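WYL1 (Ruminococcus sp., PDB 6OAW) is an accessory protein of the type VI-D CRISPR-Cas system with a modulatory role, probably acting on its RNA-guided effector nuclease. Local coordinates at residues V17-E22 against L135-D140; S201-F206 against I224-V229; A89-Q94 against Y113-L118; L297-F302 against P350-Y355; Q24-S29 against R163-V168. All blocks are in the same frame, centred on the assembly; numbering follows the deposited sequence.

In the fold
From the N terminus, the loop 17-22 and the strand segment 24-29 open two long loops that cross: interaction 1 closes the first at 135-140, interaction 5 the second at 163-168. Both reach the small sheet of strands 23-28 and 131-136, and they touch through Leu135 on Ile26 and Leu165. Interaction 3, nested inside both loops, joins helix 92-96 to helix 104-122 and meets interaction 5 where Phe90 packs on Phe164. The remaining contacts follow in series. Interaction 2 closes a short hairpin loop in the larger antiparallel sheet, and interaction 4 ties the end of helix 287-298 to helix 350-357; Leu297 packs on Tyr226, Arg227 and Val229, and Pro300 on Val229.

Interaction 1. Residues V17-E22 against L135-D140; sequences VPYIAE and LSICRD
The backbone of Ile137 meets the loop 17-22 through both its N-H and its carbonyl. Ile137 N donates to Glu22 O at 3.0 Å, and the N-H...O angle of 168° makes this bond nearly straight. On the other side Tyr19 OH donates to Ile137 O; the modelled 2.4 Å is very short and the exact length doubtful, but the carbonyl oxygen does lie in the plane of the phenol ring, at its edge. Tyr19 CG, anti to the backbone N (chi1 177°), heads toward Ile137, and the tyrosine and Arg139 side chains run past each other in opposite directions. Arg139 CA makes an off-centre CH-pi contact, 4.1 Å from the centroid of the Tyr19 ring, and Arg139 CG comes within 3.8 Å of Tyr19 CB. Ala21 CB adds a lighter touch, 3.7 Å from Ser136 OG. Earlier on strand 131-136, Leu135 pairs with Gln24 in the two-stranded sheet and packs on helix 55-71, while Tyr142 of helix 139-145, the helix that Cys138 caps, meets Tyr19, Glu22 and Ile137.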
# COMPACT_ATOMS: atom_id res chain seq x y z
N VAL B 17 -38.85 25.30 -3.08
CA VAL B 17 -39.13 24.84 -1.69
C VAL B 17 -37.79 24.77 -0.95
O VAL B 17 -36.82 24.28 -1.51
CB VAL B 17 -39.86 23.48 -1.67
N PRO B 18 -37.66 25.30 0.29
CA PRO B 18 -36.46 25.08 1.09
C PRO B 18 -35.95 23.63 1.03
O PRO B 18 -36.74 22.73 1.09
CB PRO B 18 -36.95 25.43 2.51
CG PRO B 18 -37.98 26.52 2.29
CD PRO B 18 -38.62 26.18 0.96
N TYR B 19 -34.64 23.41 0.90
CA TYR B 19 -34.03 22.05 0.88
C TYR B 19 -33.95 21.47 2.30
O TYR B 19 -33.50 22.17 3.21
CB TYR B 19 -32.64 22.08 0.24
CG TYR B 19 -31.95 20.74 0.27
CD1 TYR B 19 -32.42 19.68 -0.49
CD2 TYR B 19 -30.87 20.51 1.10
CE1 TYR B 19 -31.82 18.43 -0.44
CE2 TYR B 19 -30.25 19.28 1.14
CZ TYR B 19 -30.73 18.23 0.38
OH TYR B 19 -30.08 17.03 0.45
N ILE B 20 -34.36 20.22 2.50
CA ILE B 20 -34.13 19.47 3.78
C ILE B 20 -33.19 18.31 3.45
O ILE B 20 -33.54 17.52 2.57
CB ILE B 20 -35.45 18.98 4.39
N ALA B 21 -32.04 18.25 4.13
CA ALA B 21 -30.97 17.24 3.93
C ALA B 21 -31.50 15.84 4.22
O ALA B 21 -31.87 15.58 5.35
CB ALA B 21 -29.78 17.56 4.80
N GLU B 22 -31.51 14.97 3.21
CA GLU B 22 -31.78 13.51 3.39
C GLU B 22 -30.46 12.79 3.73
O GLU B 22 -29.41 13.24 3.25
CB GLU B 22 -32.49 12.94 2.16
CG GLU B 22 -31.59 12.61 0.98
CD GLU B 22 -32.37 11.97 -0.16
OE1 GLU B 22 -33.58 11.78 0.00
OE2 GLU B 22 -31.78 11.68 -1.20
N LEU B 135 -24.31 9.37 5.72
CA LEU B 135 -23.93 10.62 5.04
C LEU B 135 -25.17 11.51 4.92
O LEU B 135 -26.11 11.13 4.22
CB LEU B 135 -23.36 10.27 3.68
CG LEU B 135 -23.15 11.45 2.74
CD1 LEU B 135 -22.17 12.46 3.34
CD2 LEU B 135 -22.68 10.95 1.38
N SER B 136 -25.15 12.67 5.58
CA SER B 136 -26.12 13.77 5.35
C SER B 136 -25.77 14.47 4.03
O SER B 136 -24.63 14.92 3.91
CB SER B 136 -26.13 14.71 6.53
OG SER B 136 -26.83 15.90 6.24
N ILE B 137 -26.70 14.51 3.07
CA ILE B 137 -26.51 15.13 1.72
C ILE B 137 -26.85 16.63 1.80
O ILE B 137 -28.05 16.96 1.80
CB ILE B 137 -27.39 14.47 0.64
CG1 ILE B 137 -27.38 12.93 0.66
CG2 ILE B 137 -27.02 15.02 -0.73
CD1 ILE B 137 -26.06 12.34 0.35
N CYS B 138 -25.83 17.50 1.78
CA CYS B 138 -25.97 18.98 1.69
C CYS B 138 -26.58 19.36 0.33
O CYS B 138 -26.59 18.54 -0.62
CB CYS B 138 -24.66 19.73 1.94
SG CYS B 138 -23.38 19.54 0.66
N ARG B 139 -27.09 20.58 0.24
CA ARG B 139 -27.77 21.07 -0.98
C ARG B 139 -26.83 20.96 -2.19
O ARG B 139 -27.32 20.52 -3.23
CB ARG B 139 -28.27 22.50 -0.78
CG ARG B 139 -29.42 22.89 -1.70
CD ARG B 139 -29.86 24.31 -1.40
NE ARG B 139 -28.84 25.25 -1.80
CZ ARG B 139 -28.87 26.55 -1.58
NH1 ARG B 139 -29.89 27.11 -0.94
NH2 ARG B 139 -27.87 27.30 -2.00
N ASP B 140 -25.56 21.36 -2.07
CA ASP B 140 -24.59 21.34 -3.20
C ASP B 140 -24.40 19.90 -3.69
O ASP B 140 -24.44 19.70 -4.91
CB ASP B 140 -23.26 22.01 -2.86
CG ASP B 140 -23.36 23.52 -2.78
OD1 ASP B 140 -24.36 24.06 -3.27
OD2 ASP B 140 -22.47 24.14 -2.19

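Interaction 2. Residues S201-F206 against I224-V229; sequences SRYYSF and IPYRIV
Tyr203 reaches across to three consecutive residues, Ile224, Pro225 and Tyr226, and carries the tight part of the contact. With CG anti to the carbonyl carbon (chi1 -62°), the ring is carried toward Ile224, where Tyr203 CD1 lies 3.7 Å from Ile224 CG2. Tyr203 CE1 lies 3.7 Å from Pro225 O, which sits at the ring edge, near its plane. Farther out, Tyr203 OH comes to 3.3 Å from Tyr226 CE1, the two side chains crossing obliquely. The strand end is looser: Phe206 CB is 4.0 Å from Ile224 CG1, and no hydrogen bond spans the two segments. Toward solvent, Tyr203 and Tyr226 stay partly exposed, whereas Ile224 and Phe206 are buried. An alanine in place of Tyr203 would probably open a gap beside Ile224 CG2 and leave Tyr226 CD1 and CE1 without the hydroxyl beside them. Strands 205-211 and 219-230 form a beta hairpin of an antiparallel sheet, in which Tyr226 and Arg227 both face Val240 as a classic beta bulge; a curled antiparallel sheet of this kind is consistent with the Sm-like core of WYL domains.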
# COMPACT_ATOMS: atom_id res chain seq x y z
N SER B 201 7.83 29.78 -16.24
CA SER B 201 9.29 29.83 -15.97
C SER B 201 9.73 31.23 -15.53
O SER B 201 10.93 31.39 -15.25
CB SER B 201 10.04 29.40 -17.19
OG SER B 201 9.80 28.03 -17.44
N ARG B 202 8.80 32.18 -15.47
CA ARG B 202 9.09 33.63 -15.31
C ARG B 202 8.99 34.00 -13.82
O ARG B 202 9.67 34.97 -13.41
CB ARG B 202 8.14 34.47 -16.18
CG ARG B 202 8.41 34.40 -17.67
CD ARG B 202 7.79 35.55 -18.45
N TYR B 203 8.20 33.27 -13.03
CA TYR B 203 8.06 33.46 -11.56
C TYR B 203 7.84 34.95 -11.29
O TYR B 203 8.52 35.50 -10.39
CB TYR B 203 9.25 32.84 -10.84
CG TYR B 203 9.31 31.36 -11.09
CD1 TYR B 203 8.38 30.51 -10.52
CD2 TYR B 203 10.23 30.83 -11.98
CE1 TYR B 203 8.39 29.15 -10.81
CE2 TYR B 203 10.27 29.48 -12.25
CZ TYR B 203 9.33 28.64 -11.68
OH TYR B 203 9.36 27.31 -11.97
N TYR B 204 6.91 35.56 -12.03
CA TYR B 204 6.52 36.98 -11.91
C TYR B 204 5.88 37.25 -10.54
O TYR B 204 6.03 38.38 -10.00
CB TYR B 204 5.53 37.35 -13.02
CG TYR B 204 6.15 37.98 -14.23
CD1 TYR B 204 7.07 39.00 -14.09
CD2 TYR B 204 5.79 37.60 -15.52
CE1 TYR B 204 7.64 39.63 -15.19
CE2 TYR B 204 6.35 38.22 -16.63
CZ TYR B 204 7.28 39.23 -16.47
OH TYR B 204 7.86 39.87 -17.53
N SER B 205 5.18 36.25 -9.98
CA SER B 205 4.23 36.44 -8.85
C SER B 205 4.51 35.49 -7.68
O SER B 205 5.09 34.41 -7.88
CB SER B 205 2.81 36.30 -9.34
OG SER B 205 2.60 37.04 -10.53
N PHE B 206 4.09 35.91 -6.49
CA PHE B 206 4.06 35.11 -5.24
C PHE B 206 2.61 35.02 -4.79
O PHE B 206 1.80 35.85 -5.25
CB PHE B 206 4.95 35.75 -4.17
CG PHE B 206 4.42 37.04 -3.59
CD1 PHE B 206 4.71 38.26 -4.18
CD2 PHE B 206 3.65 37.04 -2.44
CE1 PHE B 206 4.23 39.44 -3.64
CE2 PHE B 206 3.15 38.21 -1.90
CZ PHE B 206 3.45 39.41 -2.50
N ILE B 224 6.64 31.38 -3.53
CA ILE B 224 6.74 31.25 -5.01
C ILE B 224 6.75 29.76 -5.30
O ILE B 224 7.80 29.12 -5.16
CB ILE B 224 7.98 31.97 -5.57
CG1 ILE B 224 8.08 33.42 -5.08
CG2 ILE B 224 7.96 31.90 -7.10
CD1 ILE B 224 9.38 34.11 -5.42
N PRO B 225 5.59 29.14 -5.60
CA PRO B 225 5.51 27.69 -5.79
C PRO B 225 6.42 27.21 -6.92
O PRO B 225 6.55 27.92 -7.88
CB PRO B 225 4.05 27.44 -6.18
CG PRO B 225 3.32 28.65 -5.64
CD PRO B 225 4.29 29.79 -5.80
N TYR B 226 7.00 26.02 -6.79
CA TYR B 226 7.78 25.37 -7.86
C TYR B 226 7.10 24.07 -8.30
O TYR B 226 6.70 23.94 -9.45
CB TYR B 226 9.23 25.15 -7.43
CG TYR B 226 10.08 24.68 -8.57
CD1 TYR B 226 10.67 25.57 -9.46
CD2 TYR B 226 10.21 23.33 -8.82
CE1 TYR B 226 11.39 25.12 -10.55
CE2 TYR B 226 10.95 22.86 -9.89
CZ TYR B 226 11.52 23.76 -10.77
OH TYR B 226 12.25 23.27 -11.79
N ARG B 227 6.96 23.11 -7.39
CA ARG B 227 6.29 21.82 -7.73
C ARG B 227 5.85 21.14 -6.43
O ARG B 227 6.58 21.27 -5.42
CB ARG B 227 7.22 20.92 -8.54
CG ARG B 227 6.51 19.74 -9.20
CD ARG B 227 7.48 18.71 -9.77
NE ARG B 227 8.30 19.29 -10.83
CZ ARG B 227 9.51 18.84 -11.21
NH1 ARG B 227 10.07 17.79 -10.64
NH2 ARG B 227 10.16 19.47 -12.18
N ILE B 228 4.71 20.47 -6.48
CA ILE B 228 4.22 19.57 -5.39
C ILE B 228 4.84 18.19 -5.64
O ILE B 228 4.80 17.73 -6.78
CB ILE B 228 2.68 19.53 -5.36
CG1 ILE B 228 2.09 20.92 -5.11
CG2 ILE B 228 2.17 18.54 -4.32
CD1 ILE B 228 0.58 20.91 -5.01
N VAL B 229 5.45 17.58 -4.62
CA VAL B 229 6.02 16.21 -4.76
C VAL B 229 5.58 15.40 -3.55
O VAL B 229 5.26 15.99 -2.53
CB VAL B 229 7.55 16.20 -4.87
CG1 VAL B 229 8.04 17.00 -6.06
CG2 VAL B 229 8.18 16.68 -3.57

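Interaction 3. Residues A89-Q94 against Y113-L118; sequences AFVEWQ and YLISKL
Leu118 points its CD1 at two side chains of 89-94, Val91 and Gln94, meeting each tip to tip. Leu118 CD1 is 3.8 Å from Val91 CG1 and 3.9 Å from Gln94 OE1, so one methyl touches both a branched aliphatic group and an amide end. Val91 CG1, anti to the backbone N (chi1 -168°), also meets Ile115: the two side chains cross at about a right angle, with Ile115 CD1 4.0 Å from Val91 CG1. The amide of Gln94 is turned back on its own segment, where Gln94 NE2 donates to Phe90 O at 2.8 Å with an N-H...O angle of 165°. That oxygen lies within 3° of the amide plane, which helps fix the rotation of the group, whose OE1 and NE2 lie equally near Leu118 CD1. Leu114 CD1 completes the contact, 3.7 Å from Gln94 O. Val156 of helix 151-156 packs on Val91, Ile115 and Leu118 alike, Phe90 inserts towards helices 55-71 and 161-172, and Leu114 also packs on Tyr113 of the second subunit.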
# COMPACT_ATOMS: atom_id res chain seq x y z
N ALA B 89 -13.76 4.59 -9.21
CA ALA B 89 -15.22 4.69 -9.00
C ALA B 89 -15.83 5.77 -9.89
O ALA B 89 -17.04 5.66 -10.20
CB ALA B 89 -15.56 4.96 -7.56
N PHE B 90 -15.06 6.79 -10.25
CA PHE B 90 -15.48 7.83 -11.22
C PHE B 90 -15.14 7.34 -12.64
O PHE B 90 -14.10 6.73 -12.85
CB PHE B 90 -14.88 9.20 -10.87
CG PHE B 90 -15.56 9.82 -9.67
CD1 PHE B 90 -16.77 10.50 -9.81
CD2 PHE B 90 -15.04 9.65 -8.39
CE1 PHE B 90 -17.40 11.05 -8.70
CE2 PHE B 90 -15.67 10.21 -7.30
CZ PHE B 90 -16.84 10.91 -7.45
N VAL B 91 -16.04 7.61 -13.57
CA VAL B 91 -16.11 6.89 -14.88
C VAL B 91 -15.89 7.89 -16.02
O VAL B 91 -15.23 7.50 -16.97
CB VAL B 91 -17.43 6.11 -15.05
CG1 VAL B 91 -17.35 5.17 -16.24
CG2 VAL B 91 -17.81 5.31 -13.81
N GLU B 92 -16.38 9.12 -15.93
CA GLU B 92 -16.17 10.17 -16.96
C GLU B 92 -14.70 10.19 -17.45
O GLU B 92 -14.49 10.10 -18.66
CB GLU B 92 -16.58 11.53 -16.41
CG GLU B 92 -16.31 12.68 -17.37
CD GLU B 92 -17.50 13.12 -18.17
OE1 GLU B 92 -17.57 12.75 -19.37
OE2 GLU B 92 -18.34 13.85 -17.59
N TRP B 93 -13.73 10.28 -16.56
CA TRP B 93 -12.31 10.36 -16.97
C TRP B 93 -11.94 9.10 -17.75
O TRP B 93 -11.07 9.21 -18.65
CB TRP B 93 -11.35 10.62 -15.81
CG TRP B 93 -11.15 9.47 -14.88
CD1 TRP B 93 -11.84 9.22 -13.73
CD2 TRP B 93 -10.11 8.47 -14.94
NE1 TRP B 93 -11.35 8.10 -13.12
CE2 TRP B 93 -10.28 7.63 -13.83
CE3 TRP B 93 -9.04 8.21 -15.82
CZ2 TRP B 93 -9.44 6.54 -13.58
CZ3 TRP B 93 -8.22 7.12 -15.59
CH2 TRP B 93 -8.42 6.29 -14.48
N GLN B 94 -12.51 7.95 -17.38
CA GLN B 94 -12.10 6.65 -17.98
C GLN B 94 -12.66 6.58 -19.39
O GLN B 94 -11.99 6.02 -20.23
CB GLN B 94 -12.53 5.46 -17.14
CG GLN B 94 -11.93 5.50 -15.76
CD GLN B 94 -12.23 4.26 -14.97
OE1 GLN B 94 -11.79 3.17 -15.34
NE2 GLN B 94 -12.91 4.44 -13.85
N TYR B 113 -17.48 -1.91 -23.51
CA TYR B 113 -16.55 -2.85 -22.83
C TYR B 113 -16.20 -2.31 -21.44
O TYR B 113 -16.16 -3.12 -20.50
CB TYR B 113 -15.27 -3.09 -23.66
CG TYR B 113 -14.10 -3.61 -22.86
CD1 TYR B 113 -13.97 -4.97 -22.59
CD2 TYR B 113 -13.12 -2.77 -22.35
CE1 TYR B 113 -12.90 -5.48 -21.86
CE2 TYR B 113 -12.06 -3.26 -21.61
CZ TYR B 113 -11.93 -4.62 -21.38
OH TYR B 113 -10.91 -5.12 -20.60
N LEU B 114 -15.92 -1.00 -21.32
CA LEU B 114 -15.55 -0.37 -20.02
C LEU B 114 -16.76 -0.35 -19.06
O LEU B 114 -16.61 -0.65 -17.86
CB LEU B 114 -15.04 1.06 -20.24
CG LEU B 114 -13.59 1.20 -20.68
CD1 LEU B 114 -13.29 2.64 -21.07
CD2 LEU B 114 -12.63 0.78 -19.58
N ILE B 115 -17.91 0.12 -19.52
CA ILE B 115 -19.14 0.20 -18.68
C ILE B 115 -19.40 -1.20 -18.11
O ILE B 115 -19.50 -1.31 -16.89
CB ILE B 115 -20.34 0.75 -19.47
CG1 ILE B 115 -20.11 2.19 -19.94
CG2 ILE B 115 -21.62 0.62 -18.67
CD1 ILE B 115 -19.42 3.04 -18.92
N SER B 116 -19.43 -2.23 -18.95
CA SER B 116 -19.74 -3.61 -18.53
C SER B 116 -18.73 -4.13 -17.50
O SER B 116 -19.16 -4.86 -16.61
CB SER B 116 -19.84 -4.56 -19.69
OG SER B 116 -19.74 -5.91 -19.23
N LYS B 117 -17.44 -3.83 -17.64
CA LYS B 117 -16.39 -4.38 -16.74
C LYS B 117 -16.42 -3.61 -15.42
O LYS B 117 -16.18 -4.23 -14.36
CB LYS B 117 -15.04 -4.39 -17.48
CG LYS B 117 -13.78 -4.40 -16.63
CD LYS B 117 -12.50 -4.77 -17.44
N LEU B 118 -16.70 -2.31 -15.46
CA LEU B 118 -16.83 -1.50 -14.22
C LEU B 118 -18.13 -1.91 -13.47
O LEU B 118 -18.07 -2.06 -12.25
CB LEU B 118 -16.77 -0.01 -14.54
CG LEU B 118 -15.41 0.50 -15.02
CD1 LEU B 118 -15.50 1.95 -15.46
CD2 LEU B 118 -14.33 0.32 -13.95

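Interaction 4. Residues L297-F302 against P350-Y355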
# COMPACT_ATOMS: atom_id res chain seq x y z
N LEU B 297 13.59 18.65 -4.43
CA LEU B 297 12.78 17.73 -5.28
C LEU B 297 13.18 16.28 -4.98
O LEU B 297 12.28 15.43 -4.97
CB LEU B 297 12.99 18.02 -6.77
CG LEU B 297 12.45 19.34 -7.33
CD1 LEU B 297 12.60 19.35 -8.86
CD2 LEU B 297 10.99 19.58 -6.92
N SER B 298 14.46 15.98 -4.78
CA SER B 298 14.92 14.57 -4.62
C SER B 298 14.79 14.14 -3.16
O SER B 298 14.46 12.96 -2.94
CB SER B 298 16.28 14.37 -5.16
OG SER B 298 17.14 15.42 -4.75
N ASP B 299 14.96 15.07 -2.20
CA ASP B 299 14.64 14.80 -0.76
C ASP B 299 13.79 15.93 -0.16
O ASP B 299 14.30 16.88 0.41
CB ASP B 299 15.90 14.49 0.05
CG ASP B 299 15.53 13.83 1.37
OD1 ASP B 299 14.40 14.07 1.87
OD2 ASP B 299 16.32 13.00 1.85
N PRO B 300 12.46 15.89 -0.29
CA PRO B 300 11.64 16.99 0.19
C PRO B 300 11.38 17.00 1.69
O PRO B 300 10.80 17.97 2.12
CB PRO B 300 10.29 16.78 -0.51
CG PRO B 300 10.24 15.27 -0.71
CD PRO B 300 11.67 14.85 -0.98
N ARG B 301 11.78 15.95 2.42
CA ARG B 301 11.67 15.98 3.90
C ARG B 301 12.94 16.54 4.52
O ARG B 301 12.81 17.37 5.39
CB ARG B 301 11.41 14.62 4.54
CG ARG B 301 10.94 14.76 5.97
CD ARG B 301 10.66 13.46 6.71
NE ARG B 301 10.46 13.70 8.14
CZ ARG B 301 10.31 12.75 9.07
NH1 ARG B 301 10.34 11.47 8.73
NH2 ARG B 301 10.12 13.10 10.33
N PHE B 302 14.09 16.01 4.16
CA PHE B 302 15.38 16.28 4.86
C PHE B 302 16.26 17.25 4.06
O PHE B 302 17.14 17.83 4.63
CB PHE B 302 16.14 14.99 5.16
CG PHE B 302 15.39 14.08 6.10
CD1 PHE B 302 15.01 14.52 7.36
CD2 PHE B 302 15.02 12.81 5.70
CE1 PHE B 302 14.30 13.70 8.21
CE2 PHE B 302 14.31 11.98 6.56
CZ PHE B 302 13.95 12.43 7.81
N PRO B 350 21.90 15.84 10.46
CA PRO B 350 22.04 15.03 11.67
C PRO B 350 20.74 14.34 12.13
O PRO B 350 20.77 13.23 12.68
CB PRO B 350 22.50 16.05 12.73
CG PRO B 350 23.19 17.15 11.94
CD PRO B 350 22.54 17.16 10.57
N ILE B 351 19.60 15.01 11.95
CA ILE B 351 18.28 14.47 12.40
C ILE B 351 17.96 13.17 11.63
O ILE B 351 17.45 12.22 12.29
CB ILE B 351 17.15 15.50 12.30
CG1 ILE B 351 15.88 14.90 12.91
CG2 ILE B 351 16.92 15.94 10.87
CD1 ILE B 351 14.78 15.90 13.13
N GLN B 352 18.31 13.11 10.33
CA GLN B 352 18.04 11.92 9.47
C GLN B 352 18.98 10.80 9.89
O GLN B 352 18.54 9.64 9.95
CB GLN B 352 18.20 12.25 8.00
CG GLN B 352 17.95 11.07 7.07
CD GLN B 352 18.19 11.50 5.63
OE1 GLN B 352 18.34 12.68 5.34
NE2 GLN B 352 18.29 10.52 4.75
N VAL B 353 20.24 11.12 10.18
CA VAL B 353 21.21 10.10 10.70
C VAL B 353 20.62 9.45 11.96
O VAL B 353 20.62 8.21 12.05
CB VAL B 353 22.60 10.73 10.96
CG1 VAL B 353 23.63 9.68 11.33
CG2 VAL B 353 23.07 11.49 9.75
N LYS B 354 20.17 10.26 12.90
CA LYS B 354 19.57 9.84 14.19
C LYS B 354 18.35 8.93 13.93
O LYS B 354 18.26 7.83 14.51
CB LYS B 354 19.12 11.12 14.90
CG LYS B 354 19.39 11.26 16.37
CD LYS B 354 18.23 11.88 17.11
CE LYS B 354 17.93 13.30 16.71
NZ LYS B 354 16.51 13.62 16.99
N TYR B 355 17.43 9.36 13.06
CA TYR B 355 16.21 8.57 12.73
C TYR B 355 16.63 7.27 12.03
O TYR B 355 15.88 6.29 12.12
CB TYR B 355 15.19 9.31 11.86
CG TYR B 355 14.50 10.49 12.50
CD1 TYR B 355 14.47 10.66 13.87
CD2 TYR B 355 13.82 11.41 11.72
CE1 TYR B 355 13.79 11.72 14.45
CE2 TYR B 355 13.15 12.48 12.28
CZ TYR B 355 13.13 12.64 13.65
OH TYR B 355 12.45 13.68 14.20
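Gln352 starts over one face of the Phe302 ring and runs out past its CD2 rim. Its CB sits 3.8 Å from the ring centroid and 9° off the normal, a CH-pi contact over the middle of the face. With Gln352 CG anti to the backbone N (chi1 179°) and the chain extended beyond, the next atoms move across the CD2 side: Gln352 CG is 3.7 Å and Gln352 CD 3.4 Å from Phe302 CD2. The amide plane is tilted 22° from the ring. At the tip, Gln352 OE1 reaches Phe302 CB at 3.2 Å, while Gln352 NE2 donates to Gln328 O. The opposite face of the ring carries Arg301 CD, offset toward the rim, and Phe302 CZ is 4.0 Å from Tyr355 CD2, at the edge of the tyrosine ring. Behind the helix end at 298, Asp299 forms an Asx motif: its OD1 accepts from Phe302 N at 3.0 Å, helping to position the phenylalanine. No hydrogen bond joins the two segments, so the glutamine is held against the ring by van der Waals contact and the CH-pi contact of CB; the bond to Gln328 probably fixes the amide rotation, with OE1 turned to the phenylalanine.

Interaction 5. Residues Q24-S29 against R163-V168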
# COMPACT_ATOMS: atom_id res chain seq x y z
N GLN B 24 -28.21 9.33 3.49
CA GLN B 24 -27.90 8.05 2.80
C GLN B 24 -26.99 7.19 3.69
O GLN B 24 -25.90 7.68 4.07
CB GLN B 24 -27.24 8.33 1.45
CG GLN B 24 -27.40 7.18 0.47
CD GLN B 24 -28.72 7.18 -0.25
OE1 GLN B 24 -29.64 7.98 0.01
NE2 GLN B 24 -28.85 6.24 -1.17
N SER B 25 -27.44 5.98 4.02
CA SER B 25 -26.67 4.90 4.68
C SER B 25 -25.73 4.27 3.65
O SER B 25 -26.21 3.77 2.64
CB SER B 25 -27.58 3.86 5.29
OG SER B 25 -27.80 4.11 6.67
N ILE B 26 -24.42 4.34 3.89
CA ILE B 26 -23.39 3.70 3.02
C ILE B 26 -22.78 2.55 3.79
O ILE B 26 -22.19 2.75 4.85
CB ILE B 26 -22.35 4.73 2.57
CG1 ILE B 26 -23.01 6.00 2.03
CG2 ILE B 26 -21.42 4.11 1.54
CD1 ILE B 26 -22.11 7.21 2.05
N PRO B 27 -22.92 1.30 3.31
CA PRO B 27 -22.29 0.15 3.94
C PRO B 27 -20.83 -0.00 3.47
O PRO B 27 -20.58 -0.30 2.34
CB PRO B 27 -23.22 -1.00 3.52
CG PRO B 27 -23.76 -0.59 2.16
CD PRO B 27 -23.73 0.93 2.14
N LEU B 28 -19.89 0.26 4.38
CA LEU B 28 -18.43 0.25 4.13
C LEU B 28 -17.83 -0.96 4.82
O LEU B 28 -18.29 -1.30 5.91
CB LEU B 28 -17.83 1.54 4.67
CG LEU B 28 -18.24 2.79 3.91
CD1 LEU B 28 -17.57 4.03 4.49
CD2 LEU B 28 -17.90 2.62 2.44
N SER B 29 -16.86 -1.59 4.15
CA SER B 29 -15.99 -2.63 4.74
C SER B 29 -15.41 -2.05 6.02
O SER B 29 -15.19 -0.84 6.11
CB SER B 29 -14.95 -3.09 3.77
OG SER B 29 -13.99 -2.07 3.46
N ARG B 163 -24.65 2.12 -4.16
CA ARG B 163 -23.59 1.38 -4.89
C ARG B 163 -22.48 2.37 -5.27
O ARG B 163 -21.28 2.05 -5.04
CB ARG B 163 -24.21 0.67 -6.10
N PHE B 164 -22.84 3.52 -5.85
CA PHE B 164 -21.88 4.54 -6.34
C PHE B 164 -21.02 5.03 -5.16
O PHE B 164 -19.76 4.99 -5.24
CB PHE B 164 -22.62 5.68 -7.05
CG PHE B 164 -21.81 6.87 -7.46
CD1 PHE B 164 -20.51 6.75 -7.88
CD2 PHE B 164 -22.38 8.12 -7.49
CE1 PHE B 164 -19.77 7.85 -8.29
CE2 PHE B 164 -21.65 9.23 -7.89
CZ PHE B 164 -20.34 9.10 -8.28
N LEU B 165 -21.66 5.46 -4.07
CA LEU B 165 -20.95 6.06 -2.92
C LEU B 165 -20.09 4.99 -2.24
O LEU B 165 -18.98 5.33 -1.82
CB LEU B 165 -21.96 6.70 -1.97
CG LEU B 165 -22.72 7.91 -2.51
CD1 LEU B 165 -23.66 8.44 -1.47
CD2 LEU B 165 -21.79 9.01 -2.97
N LYS B 166 -20.57 3.75 -2.13
CA LYS B 166 -19.76 2.68 -1.51
C LYS B 166 -18.47 2.52 -2.32
O LYS B 166 -17.36 2.35 -1.71
CB LYS B 166 -20.54 1.37 -1.45
CG LYS B 166 -19.70 0.17 -1.02
CD LYS B 166 -20.48 -1.14 -0.96
CE LYS B 166 -19.65 -2.30 -0.44
NZ LYS B 166 -19.10 -2.06 0.93
N ALA B 167 -18.59 2.54 -3.64
CA ALA B 167 -17.46 2.38 -4.58
C ALA B 167 -16.49 3.54 -4.40
O ALA B 167 -15.29 3.31 -4.36
CB ALA B 167 -17.97 2.27 -5.98
N VAL B 168 -16.99 4.77 -4.29
CA VAL B 168 -16.13 5.96 -4.10
C VAL B 168 -15.27 5.77 -2.83
O VAL B 168 -14.05 5.99 -2.92
CB VAL B 168 -16.95 7.25 -4.06
CG1 VAL B 168 -16.16 8.42 -3.50
CG2 VAL B 168 -17.48 7.60 -5.43
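Lys166 NZ is gripped by three groups: it donates to Pro27 O at 2.7 Å and forms salt bridges with Glu128 and Glu170. The ammonium nitrogen is tilted 29° from the Pro27 carbonyl plane. An extended chain bent only at its last torsion (chi4 59°) sets NZ there, and the methylenes run past the same oxygen, Lys166 CD lying 3.4 Å from Pro27 O. A leucine in place of Lys166 would probably leave Pro27 O without this bond and Glu128 and Glu170 without their shared counter-charge. The fold here is a helix laid across a two-stranded antiparallel sheet: strand 24-28 and helix 163-168 approach to 7.8 Å between axes, at 47° to each other. Ile26 fills the interface, with its CG2 3.8 Å from Lys166 CA. Its other branch turns to the preceding helix residue, Ile26 CD1 lying 4.0 Å from Leu165 CD1, and the two side chains cross at about a right angle. Leu165 also packs on Leu135 of the partner strand 131-136. At the far end Ser29 caps the next helix by accepting from Ala32 N through its OG, which is also hydrogen-bonded to Glu170 OE1.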